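Local coordinates for DUF357 domain-containing protein (PDB 2OO2), which is of unknown function but folds as a small, mainly helical DUF357 domain that pairs with a second copy of itself, at residues A63-E66 and I67-V71; K13-E16 and R17-E20; Y44-K48 and G49-R53. All coordinates share one frame; numbering follows the deposited sequence.

Contact 1. Residues A63-E66 and I67-V71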
ATOM      1  N   ALA A  63      -0.793   0.689  -5.191  1.00 30.47           N
ATOM      2  CA  ALA A  63      -0.615   2.100  -4.883  1.00 28.92           C
ATOM      3  C   ALA A  63       0.242   2.737  -5.992  1.00 31.01           C
ATOM      4  O   ALA A  63      -0.060   3.854  -6.386  1.00 32.96           O
ATOM      5  CB  ALA A  63       0.054   2.348  -3.539  1.00 28.07           C
ATOM      6  N   TRP A  64       1.306   2.079  -6.440  1.00 31.31           N
ATOM      7  CA  TRP A  64       2.200   2.647  -7.519  1.00 31.66           C
ATOM      8  C   TRP A  64       1.359   2.813  -8.777  1.00 33.43           C
ATOM      9  O   TRP A  64       1.524   3.837  -9.527  1.00 33.33           O
ATOM     10  CB  TRP A  64       3.409   1.756  -7.832  1.00 31.68           C
ATOM     11  CG  TRP A  64       4.545   1.982  -6.846  1.00 33.97           C
ATOM     12  CD1 TRP A  64       4.796   1.253  -5.712  1.00 33.72           C
ATOM     13  CD2 TRP A  64       5.490   3.048  -6.868  1.00 36.85           C
ATOM     14  NE1 TRP A  64       5.880   1.801  -5.031  1.00 40.28           N
ATOM     15  CE2 TRP A  64       6.315   2.908  -5.725  1.00 37.90           C
ATOM     16  CE3 TRP A  64       5.729   4.118  -7.759  1.00 37.21           C
ATOM     17  CZ2 TRP A  64       7.365   3.804  -5.443  1.00 37.77           C
ATOM     18  CZ3 TRP A  64       6.798   4.991  -7.486  1.00 35.99           C
ATOM     19  CH2 TRP A  64       7.582   4.839  -6.346  1.00 34.75           C
ATOM     20  N   LEU A  65       0.514   1.809  -9.041  1.00 32.23           N
ATOM     21  CA  LEU A  65      -0.424   1.818 -10.166  1.00 30.66           C
ATOM     22  C   LEU A  65      -1.479   2.923 -10.052  1.00 32.76           C
ATOM     23  O   LEU A  65      -1.530   3.828 -10.958  1.00 30.63           O
ATOM     24  CB  LEU A  65      -1.056   0.419 -10.392  1.00 31.21           C
ATOM     25  CG  LEU A  65      -1.788   0.225 -11.718  1.00 30.39           C
ATOM     26  CD1 LEU A  65      -2.009  -1.272 -11.925  1.00 33.65           C
ATOM     27  CD2 LEU A  65      -3.098   0.972 -11.776  1.00 28.97           C
ATOM     28  N   GLU A  66      -2.261   2.960  -8.965  1.00 30.34           N
ATOM     29  CA  GLU A  66      -3.299   3.992  -8.752  1.00 34.98           C
ATOM     30  C   GLU A  66      -2.753   5.427  -8.685  1.00 35.14           C
ATOM     31  O   GLU A  66      -3.289   6.282  -9.328  1.00 36.19           O
ATOM     32  CB  GLU A  66      -4.169   3.745  -7.541  1.00 34.65           C
ATOM     33  CG  GLU A  66      -5.107   2.563  -7.794  1.00 37.37           C
ATOM     34  CD  GLU A  66      -6.075   2.772  -8.988  1.00 39.07           C
ATOM     35  OE1 GLU A  66      -7.032   3.557  -8.911  1.00 42.41           O
ATOM     36  OE2 GLU A  66      -5.911   2.089  -9.981  1.00 45.10           O
ATOM     37  N   ILE A  67      -1.673   5.629  -7.950  1.00 36.84           N
ATOM     38  CA  ILE A  67      -1.068   6.951  -7.779  1.00 38.89           C
ATOM     39  C   ILE A  67      -0.362   7.404  -9.072  1.00 39.39           C
ATOM     40  O   ILE A  67      -0.391   8.608  -9.396  1.00 42.22           O
ATOM     41  CB  ILE A  67      -0.161   7.060  -6.505  1.00 39.32           C
ATOM     42  CG1 ILE A  67      -0.978   6.748  -5.234  1.00 37.78           C
ATOM     43  CG2 ILE A  67       0.464   8.451  -6.420  1.00 39.34           C
ATOM     44  CD1 ILE A  67      -0.128   6.413  -3.954  1.00 39.56           C
ATOM     45  N   GLY A  68       0.253   6.462  -9.782  1.00 38.63           N
ATOM     46  CA  GLY A  68       0.791   6.683 -11.120  1.00 39.36           C
ATOM     47  C   GLY A  68      -0.286   7.220 -12.062  1.00 40.34           C
ATOM     48  O   GLY A  68      -0.041   8.204 -12.789  1.00 39.30           O
ATOM     49  N   LEU A  69      -1.457   6.555 -12.077  1.00 39.96           N
ATOM     50  CA  LEU A  69      -2.631   7.032 -12.853  1.00 40.54           C
ATOM     51  C   LEU A  69      -3.090   8.438 -12.413  1.00 43.12           C
ATOM     52  O   LEU A  69      -3.304   9.329 -13.277  1.00 41.81           O
ATOM     53  CB  LEU A  69      -3.806   6.045 -12.782  1.00 39.36           C
ATOM     54  CG  LEU A  69      -3.703   4.782 -13.642  1.00 35.33           C
ATOM     55  CD1 LEU A  69      -4.850   3.845 -13.368  1.00 35.20           C
ATOM     56  CD2 LEU A  69      -3.634   5.110 -15.161  1.00 35.55           C
ATOM     57  N   GLU A  70      -3.201   8.649 -11.088  1.00 42.85           N
ATOM     58  CA  GLU A  70      -3.643   9.940 -10.549  1.00 45.81           C
ATOM     59  C   GLU A  70      -2.737  11.107 -10.970  1.00 45.46           C
ATOM     60  O   GLU A  70      -3.227  12.166 -11.326  1.00 46.11           O
ATOM     61  CB  GLU A  70      -3.786   9.904  -9.024  1.00 46.28           C
ATOM     62  CG  GLU A  70      -4.619  11.078  -8.444  1.00 51.92           C
ATOM     63  CD  GLU A  70      -6.055  11.062  -8.946  1.00 58.64           C
ATOM     64  OE1 GLU A  70      -6.699   9.995  -8.879  1.00 61.07           O
ATOM     65  OE2 GLU A  70      -6.542  12.117  -9.425  1.00 62.96           O
ATOM     66  N   VAL A  71      -1.426  10.917 -10.922  1.00 45.52           N
ATOM     67  CA  VAL A  71      -0.505  12.025 -11.182  1.00 45.81           C
ATOM     68  C   VAL A  71      -0.127  12.115 -12.665  1.00 46.01           C
ATOM     69  O   VAL A  71       0.720  12.950 -13.074  1.00 47.07           O
ATOM     70  CB  VAL A  71       0.763  11.953 -10.287  1.00 45.34           C
ATOM     71  CG1 VAL A  71       0.391  12.021  -8.792  1.00 45.76           C
ATOM     72  CG2 VAL A  71       1.628  10.744 -10.628  1.00 45.00           C
TER
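Ala63 and Ile67 meet one turn apart on helix 51-70, and Leu65 and Leu69 repeat that spacing on another side of the same helix. The backbone supplies the polar part. Four successive i to i+4 bonds run from Ile67 N to Ala63 O, Gly68 N to Trp64 O, Leu69 N to Leu65 O and Glu70 N to Glu66 O. The Leu69 N to Leu65 O bond, 2.9 Å, is nearly straight at 165°, whereas Gly68 N stands well above the carbonyl plane of Trp64.

Apolar contacts fill the two sides. Ile67 lays its CG1 branch back along the preceding turn, CG1 lying anti to the carbonyl carbon (chi1 -59°), which brings CD1 to 4.1 Å from Ala63 CB. The short Ala63 suits a surface where the same residue of the second subunit packs against it, and Ile67 in turn meets Trp64 of that subunit. With only a methyl group at this position, as in an alanine, that neighbouring indole is likely to lose packing and a gap to open beside Ala63 CB. Leu65 and Leu69 run side by side, Leu65 CD2 lying 3.7 Å from Leu69 CD1; both also touch Arg21 of helix 3-21.

The carboxylates lie toward the outside. Glu66, bent at chi2 (-61°), swings OE2 to 4.0 Å from Leu69 CD1, a contact with a methyl group and not a polar bond. Its OE1 stays 6.4 Å from Glu70 OE1, a spacing that probably limits repulsion between these like charges. The chemistry thus implies an amphipathic helix end, with aliphatic groups serving both the subunit core and the dimer interface.

Contact 2. Residues K13-E16 and R17-E20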
ATOM      1  N   LYS A  13      -7.240 -12.077  -4.705  1.00 28.56           N
ATOM      2  CA  LYS A  13      -8.305 -11.388  -5.396  1.00 28.88           C
ATOM      3  C   LYS A  13      -7.587 -10.190  -6.079  1.00 27.82           C
ATOM      4  O   LYS A  13      -7.686  -9.981  -7.283  1.00 30.92           O
ATOM      5  CB  LYS A  13      -9.249 -10.793  -4.368  1.00 29.36           C
ATOM      6  CG  LYS A  13     -10.377  -9.908  -4.932  1.00 27.00           C
ATOM      7  CD  LYS A  13     -11.003  -8.987  -3.916  1.00 31.02           C
ATOM      8  CE  LYS A  13     -11.814  -9.781  -2.887  1.00 34.22           C
ATOM      9  NZ  LYS A  13     -12.522  -8.964  -1.794  1.00 32.86           N
ATOM     10  N   TRP A  14      -6.795  -9.519  -5.288  1.00 27.35           N
ATOM     11  CA  TRP A  14      -6.166  -8.240  -5.757  1.00 27.06           C
ATOM     12  C   TRP A  14      -4.993  -8.518  -6.671  1.00 28.60           C
ATOM     13  O   TRP A  14      -4.572  -7.662  -7.563  1.00 27.91           O
ATOM     14  CB  TRP A  14      -5.807  -7.501  -4.513  1.00 26.87           C
ATOM     15  CG  TRP A  14      -6.987  -6.810  -3.928  1.00 30.05           C
ATOM     16  CD1 TRP A  14      -7.522  -6.990  -2.689  1.00 28.55           C
ATOM     17  CD2 TRP A  14      -7.774  -5.801  -4.559  1.00 30.65           C
ATOM     18  NE1 TRP A  14      -8.610  -6.183  -2.508  1.00 31.26           N
ATOM     19  CE2 TRP A  14      -8.757  -5.407  -3.647  1.00 32.95           C
ATOM     20  CE3 TRP A  14      -7.723  -5.173  -5.842  1.00 32.43           C
ATOM     21  CZ2 TRP A  14      -9.724  -4.454  -3.963  1.00 31.54           C
ATOM     22  CZ3 TRP A  14      -8.674  -4.221  -6.151  1.00 27.91           C
ATOM     23  CH2 TRP A  14      -9.653  -3.852  -5.229  1.00 33.21           C
ATOM     24  N   LEU A  15      -4.376  -9.657  -6.464  1.00 28.94           N
ATOM     25  CA  LEU A  15      -3.317 -10.113  -7.302  1.00 31.44           C
ATOM     26  C   LEU A  15      -3.827 -10.579  -8.649  1.00 32.33           C
ATOM     27  O   LEU A  15      -3.276 -10.212  -9.662  1.00 33.19           O
ATOM     28  CB  LEU A  15      -2.471 -11.172  -6.616  1.00 31.33           C
ATOM     29  CG  LEU A  15      -1.172 -11.701  -7.133  1.00 33.03           C
ATOM     30  CD1 LEU A  15      -0.076 -10.663  -7.303  1.00 23.85           C
ATOM     31  CD2 LEU A  15      -0.699 -12.696  -6.069  1.00 31.25           C
ATOM     32  N   GLU A  16      -4.901 -11.361  -8.696  1.00 32.88           N
ATOM     33  CA  GLU A  16      -5.449 -11.722  -9.993  1.00 34.08           C
ATOM     34  C   GLU A  16      -5.954 -10.456 -10.763  1.00 32.98           C
ATOM     35  O   GLU A  16      -5.817 -10.392 -11.965  1.00 33.30           O
ATOM     36  CB  GLU A  16      -6.558 -12.699  -9.833  1.00 35.45           C
ATOM     37  CG  GLU A  16      -6.092 -13.958  -9.139  1.00 41.26           C
ATOM     38  CD  GLU A  16      -7.287 -14.878  -8.751  1.00 48.21           C
ATOM     39  OE1 GLU A  16      -8.484 -14.451  -8.812  1.00 48.27           O
ATOM     40  OE2 GLU A  16      -6.992 -16.039  -8.383  1.00 53.77           O
ATOM     41  N   ARG A  17      -6.459  -9.461 -10.060  1.00 31.68           N
ATOM     42  CA  ARG A  17      -6.977  -8.255 -10.700  1.00 32.14           C
ATOM     43  C   ARG A  17      -5.783  -7.492 -11.296  1.00 32.53           C
ATOM     44  O   ARG A  17      -5.867  -7.062 -12.450  1.00 33.72           O
ATOM     45  CB  ARG A  17      -7.776  -7.388  -9.706  1.00 30.77           C
ATOM     46  CG  ARG A  17      -9.227  -7.953  -9.411  1.00 28.46           C
ATOM     47  CD  ARG A  17      -9.800  -7.272  -8.223  1.00 25.48           C
ATOM     48  NE  ARG A  17     -11.135  -7.816  -7.901  1.00 29.97           N
ATOM     49  CZ  ARG A  17     -11.883  -7.325  -6.911  1.00 30.55           C
ATOM     50  NH1 ARG A  17     -11.435  -6.321  -6.161  1.00 32.44           N
ATOM     51  NH2 ARG A  17     -13.059  -7.861  -6.651  1.00 30.61           N
ATOM     52  N   ILE A  18      -4.680  -7.357 -10.552  1.00 32.08           N
ATOM     53  CA  ILE A  18      -3.576  -6.458 -11.018  1.00 33.32           C
ATOM     54  C   ILE A  18      -2.767  -7.085 -12.165  1.00 34.26           C
ATOM     55  O   ILE A  18      -2.240  -6.396 -13.077  1.00 34.58           O
ATOM     56  CB  ILE A  18      -2.698  -6.012  -9.820  1.00 34.11           C
ATOM     57  CG1 ILE A  18      -1.950  -4.733 -10.188  1.00 30.41           C
ATOM     58  CG2 ILE A  18      -1.748  -7.146  -9.270  1.00 32.37           C
ATOM     59  CD1 ILE A  18      -1.160  -4.101  -8.978  1.00 33.18           C
ATOM     60  N   GLU A  19      -2.673  -8.413 -12.141  1.00 34.85           N
ATOM     61  CA  GLU A  19      -1.996  -9.180 -13.215  1.00 36.73           C
ATOM     62  C   GLU A  19      -2.689  -8.896 -14.543  1.00 36.50           C
ATOM     63  O   GLU A  19      -2.049  -8.798 -15.578  1.00 37.06           O
ATOM     64  CB  GLU A  19      -1.952 -10.698 -12.842  1.00 36.12           C
ATOM     65  CG  GLU A  19      -0.845 -10.969 -11.848  1.00 35.86           C
ATOM     66  CD  GLU A  19      -0.855 -12.409 -11.260  1.00 40.26           C
ATOM     67  OE1 GLU A  19      -1.892 -13.085 -11.388  1.00 44.17           O
ATOM     68  OE2 GLU A  19       0.192 -12.838 -10.728  1.00 43.98           O
ATOM     69  N   GLU A  20      -3.991  -8.699 -14.512  1.00 36.75           N
ATOM     70  CA  GLU A  20      -4.721  -8.207 -15.709  1.00 37.38           C
ATOM     71  C   GLU A  20      -4.556  -6.700 -15.901  1.00 37.06           C
ATOM     72  O   GLU A  20      -4.378  -6.240 -17.016  1.00 38.99           O
ATOM     73  CB  GLU A  20      -6.203  -8.538 -15.652  1.00 37.84           C
ATOM     74  CG  GLU A  20      -6.472 -10.000 -15.754  1.00 44.13           C
ATOM     75  CD  GLU A  20      -5.843 -10.632 -17.003  1.00 53.52           C
ATOM     76  OE1 GLU A  20      -5.898 -10.032 -18.133  1.00 55.84           O
ATOM     77  OE2 GLU A  20      -5.282 -11.738 -16.839  1.00 54.31           O
TER
HETATM   78  O   HOH W   1      -5.327 -12.688 -13.612  1.00 50.18           O
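Trp14 receives the guanidinium of Arg17 over the face of its six-membered ring, a cation-pi contact with Arg17 CZ 4.5 Å from the ring centroid. The two planes are almost perpendicular, 88° apart, and the group points one nitrogen at the ring: Arg17 NH1 lies 3.2 Å from Trp14 CH2. On a face of the guanidinium lies the aliphatic part of Lys13, its CD 3.5 Å from Arg17 CZ. Long chains suit both places, since Lys13 can offer methylenes here and still carry its ammonium onward to a salt bridge with Glu10.

The Arg17 chain is extended from CG to NE after leaving with CG anti to the carbonyl carbon (chi1 -77°), a course that takes it back over the previous turn to the indole. Backbone bonds fix the spacing, among them Arg17 N to Lys13 O at 3.1 Å. Beyond them, Trp14 NE1 bonds to Glu10, and Trp62 meets the Trp14 ring edge-to-face while its own NE1 bonds to Trp14 O.

Around the helix, Leu15 CG lies 4.0 Å from Glu19 OE2, an oxygen that is salt-bridged to Arg43. A water donates to Glu16 O at 2.9 Å and, weakly, to Glu20 OE2. This is the pattern of an amphipathic helix in a helical bundle: Leu15 packs on helix 29-47 and Ile18 on both helix 29-47 and helix 51-70, while Glu16 and Glu20 lie exposed.

Contact 3. Residues Y44-K48 and G49-R53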
ATOM      1  N   TYR A  44       5.531 -14.404  -5.013  1.00 31.54           N
ATOM      2  CA  TYR A  44       6.563 -15.233  -4.340  1.00 32.17           C
ATOM      3  C   TYR A  44       6.235 -15.500  -2.881  1.00 32.11           C
ATOM      4  O   TYR A  44       6.254 -16.694  -2.454  1.00 31.25           O
ATOM      5  CB  TYR A  44       7.928 -14.588  -4.408  1.00 30.37           C
ATOM      6  CG  TYR A  44       9.011 -15.304  -3.595  1.00 29.98           C
ATOM      7  CD1 TYR A  44       9.447 -16.650  -3.928  1.00 27.72           C
ATOM      8  CD2 TYR A  44       9.595 -14.680  -2.518  1.00 27.99           C
ATOM      9  CE1 TYR A  44      10.488 -17.263  -3.175  1.00 27.64           C
ATOM     10  CE2 TYR A  44      10.627 -15.295  -1.749  1.00 31.81           C
ATOM     11  CZ  TYR A  44      10.994 -16.626  -2.082  1.00 26.51           C
ATOM     12  OH  TYR A  44      11.999 -17.141  -1.368  1.00 32.53           O
ATOM     13  N   PHE A  45       5.962 -14.440  -2.111  1.00 30.00           N
ATOM     14  CA  PHE A  45       5.506 -14.639  -0.732  1.00 31.67           C
ATOM     15  C   PHE A  45       4.193 -15.387  -0.589  1.00 32.92           C
ATOM     16  O   PHE A  45       4.031 -16.184   0.398  1.00 30.84           O
ATOM     17  CB  PHE A  45       5.464 -13.299   0.042  1.00 30.12           C
ATOM     18  CG  PHE A  45       6.832 -12.603   0.130  1.00 32.20           C
ATOM     19  CD1 PHE A  45       7.923 -13.236   0.724  1.00 36.29           C
ATOM     20  CD2 PHE A  45       7.019 -11.322  -0.415  1.00 33.10           C
ATOM     21  CE1 PHE A  45       9.183 -12.676   0.786  1.00 38.22           C
ATOM     22  CE2 PHE A  45       8.309 -10.730  -0.344  1.00 32.10           C
ATOM     23  CZ  PHE A  45       9.378 -11.377   0.242  1.00 34.80           C
ATOM     24  N   LEU A  46       3.248 -15.157  -1.500  1.00 31.79           N
ATOM     25  CA  LEU A  46       1.984 -15.872  -1.428  1.00 35.91           C
ATOM     26  C   LEU A  46       2.263 -17.371  -1.532  1.00 37.27           C
ATOM     27  O   LEU A  46       1.784 -18.147  -0.719  1.00 37.48           O
ATOM     28  CB  LEU A  46       1.012 -15.426  -2.500  1.00 35.15           C
ATOM     29  CG  LEU A  46      -0.337 -16.188  -2.408  1.00 37.78           C
ATOM     30  CD1 LEU A  46      -1.175 -15.937  -1.047  1.00 32.39           C
ATOM     31  CD2 LEU A  46      -1.181 -15.897  -3.626  1.00 35.45           C
ATOM     32  N   GLU A  47       3.084 -17.754  -2.505  1.00 38.33           N
ATOM     33  CA  GLU A  47       3.353 -19.163  -2.715  1.00 40.96           C
ATOM     34  C   GLU A  47       4.001 -19.876  -1.531  1.00 41.10           C
ATOM     35  O   GLU A  47       3.587 -20.991  -1.209  1.00 42.92           O
ATOM     36  CB  GLU A  47       4.110 -19.419  -4.010  1.00 42.09           C
ATOM     37  CG  GLU A  47       3.903 -20.886  -4.431  1.00 49.55           C
ATOM     38  CD  GLU A  47       3.247 -21.011  -5.776  1.00 58.26           C
ATOM     39  OE1 GLU A  47       2.252 -21.776  -5.864  1.00 63.39           O
ATOM     40  OE2 GLU A  47       3.729 -20.355  -6.751  1.00 63.12           O
ATOM     41  N   LYS A  48       4.970 -19.245  -0.870  1.00 39.94           N
ATOM     42  CA  LYS A  48       5.637 -19.865   0.291  1.00 40.57           C
ATOM     43  C   LYS A  48       4.894 -19.629   1.606  1.00 39.54           C
ATOM     44  O   LYS A  48       5.411 -19.987   2.677  1.00 39.82           O
ATOM     45  CB  LYS A  48       7.075 -19.383   0.430  1.00 40.06           C
ATOM     46  CG  LYS A  48       7.199 -17.906   0.747  1.00 41.95           C
ATOM     47  CD  LYS A  48       8.629 -17.368   0.679  1.00 41.11           C
ATOM     48  CE  LYS A  48       9.586 -18.123   1.594  1.00 42.01           C
ATOM     49  NZ  LYS A  48       9.648 -17.667   3.011  1.00 34.91           N
ATOM     50  N   GLY A  49       3.731 -18.977   1.548  1.00 38.23           N
ATOM     51  CA  GLY A  49       2.911 -18.768   2.759  1.00 36.84           C
ATOM     52  C   GLY A  49       3.318 -17.605   3.638  1.00 35.39           C
ATOM     53  O   GLY A  49       2.994 -17.573   4.804  1.00 34.62           O
ATOM     54  N   ASP A  50       4.024 -16.588   3.100  1.00 32.48           N
ATOM     55  CA  ASP A  50       4.254 -15.467   3.955  1.00 31.79           C
ATOM     56  C   ASP A  50       3.135 -14.462   3.643  1.00 32.39           C
ATOM     57  O   ASP A  50       3.344 -13.488   2.842  1.00 30.03           O
ATOM     58  CB  ASP A  50       5.654 -14.864   3.772  1.00 32.02           C
ATOM     59  CG  ASP A  50       6.001 -13.860   4.827  1.00 35.08           C
ATOM     60  OD1 ASP A  50       5.116 -13.211   5.563  1.00 40.03           O
ATOM     61  OD2 ASP A  50       7.234 -13.696   4.965  1.00 42.50           O
ATOM     62  N   LEU A  51       1.982 -14.654   4.266  1.00 30.59           N
ATOM     63  CA  LEU A  51       0.733 -13.901   3.921  1.00 30.55           C
ATOM     64  C   LEU A  51       0.792 -12.404   4.169  1.00 30.59           C
ATOM     65  O   LEU A  51       0.347 -11.598   3.255  1.00 30.96           O
ATOM     66  CB  LEU A  51      -0.496 -14.518   4.605  1.00 31.68           C
ATOM     67  CG  LEU A  51      -0.756 -15.937   4.136  1.00 33.36           C
ATOM     68  CD1 LEU A  51      -1.966 -16.468   4.944  1.00 32.26           C
ATOM     69  CD2 LEU A  51      -1.047 -16.038   2.671  1.00 34.72           C
ATOM     70  N   VAL A  52       1.403 -12.003   5.286  1.00 28.59           N
ATOM     71  CA  VAL A  52       1.460 -10.562   5.609  1.00 29.97           C
ATOM     72  C   VAL A  52       2.311  -9.884   4.516  1.00 29.92           C
ATOM     73  O   VAL A  52       1.902  -8.806   3.955  1.00 30.53           O
ATOM     74  CB  VAL A  52       2.136 -10.276   6.940  1.00 30.90           C
ATOM     75  CG1 VAL A  52       2.082  -8.856   7.273  1.00 28.20           C
ATOM     76  CG2 VAL A  52       1.351 -10.987   8.094  1.00 27.33           C
ATOM     77  N   ARG A  53       3.483 -10.469   4.220  1.00 28.94           N
ATOM     78  CA  ARG A  53       4.364  -9.789   3.167  1.00 29.63           C
ATOM     79  C   ARG A  53       3.678  -9.955   1.827  1.00 29.59           C
ATOM     80  O   ARG A  53       3.714  -9.019   0.960  1.00 27.96           O
ATOM     81  CB  ARG A  53       5.789 -10.332   3.116  1.00 28.95           C
ATOM     82  CG  ARG A  53       6.625 -10.215   4.385  1.00 35.39           C
ATOM     83  CD  ARG A  53       7.087  -8.811   4.729  1.00 47.28           C
ATOM     84  NE  ARG A  53       6.155  -8.159   5.671  1.00 54.60           N
ATOM     85  CZ  ARG A  53       6.437  -7.108   6.437  1.00 55.46           C
ATOM     86  NH1 ARG A  53       5.496  -6.615   7.228  1.00 57.34           N
ATOM     87  NH2 ARG A  53       7.649  -6.548   6.409  1.00 60.43           N
TER
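Phe45 O accepts from Asp50 N at 2.7 Å, the bond that closes the end of helix 29-47 in a Schellman motif. Gly49 N makes the second backward bond, to Leu46 O at 3.1 Å, approaching from above the carbonyl plane. Gly49 has left helical geometry with phi at 82°, a value that favours glycine because a side chain there would crowd the Lys48 carbonyl.

One residue later the next helix begins. Asp50 holds the N-cap position of helix 51-70, and its OD1 accepts from Arg53 N in a weak capping bond of 3.5 Å. Aspartate suits this place: its short carboxylate can reach forward to an amide of the first turn, and its charge probably also interacts favourably with the positive end of the helix dipole. CG stands anti to the backbone N (chi1 -169°), the setting that lets OD1 meet that amide.

Phe45 packs across the turn. Arg53 CB sits over a face of its ring in a CH-pi contact, 4.1 Å from the centroid, while Tyr44 CD2 lies over the opposite face. Asp50 CB approaches the same ring obliquely. Beyond CB the Arg53 chain bends at chi2 and chi3 and leads away from the ring, its NE in a salt bridge with Glu56 and its NH1 in another with Glu10 of the second subunit. Arginine suits the position by joining an aliphatic stem to a head that can serve two carboxylates.

On the bundle side, the leucine side chains pack on helix 3-21, Leu46 on Leu12 and Leu51 on Leu7. The two leucines also bridge helices 29-47 and 51-70 directly: Leu46 CD1 meets Leu51 CD2 at 3.7 Å.

How the contacts relate
Along the chain contact 2 comes first, on helix 3-21; contact 3 follows at the turn from helix 29-47 into helix 51-70, and contact 1 lies near the far end of that last helix. Contacts 1 and 3 therefore share helix 51-70 but sit on opposite sides of the chain's centre, their own centres about 24 Å apart. Contact 2 touches both: Ile18 CG1 packs 3.9 Å from Leu65 CD1, and Leu15 CD2 lies 4.1 Å from Leu46 CD2. Helix 3-21 thus links the two ends of the bundle through its apolar side. Contacts 1 and 3 also reach the second subunit, so both ends of helix 51-70 contribute to the dimer.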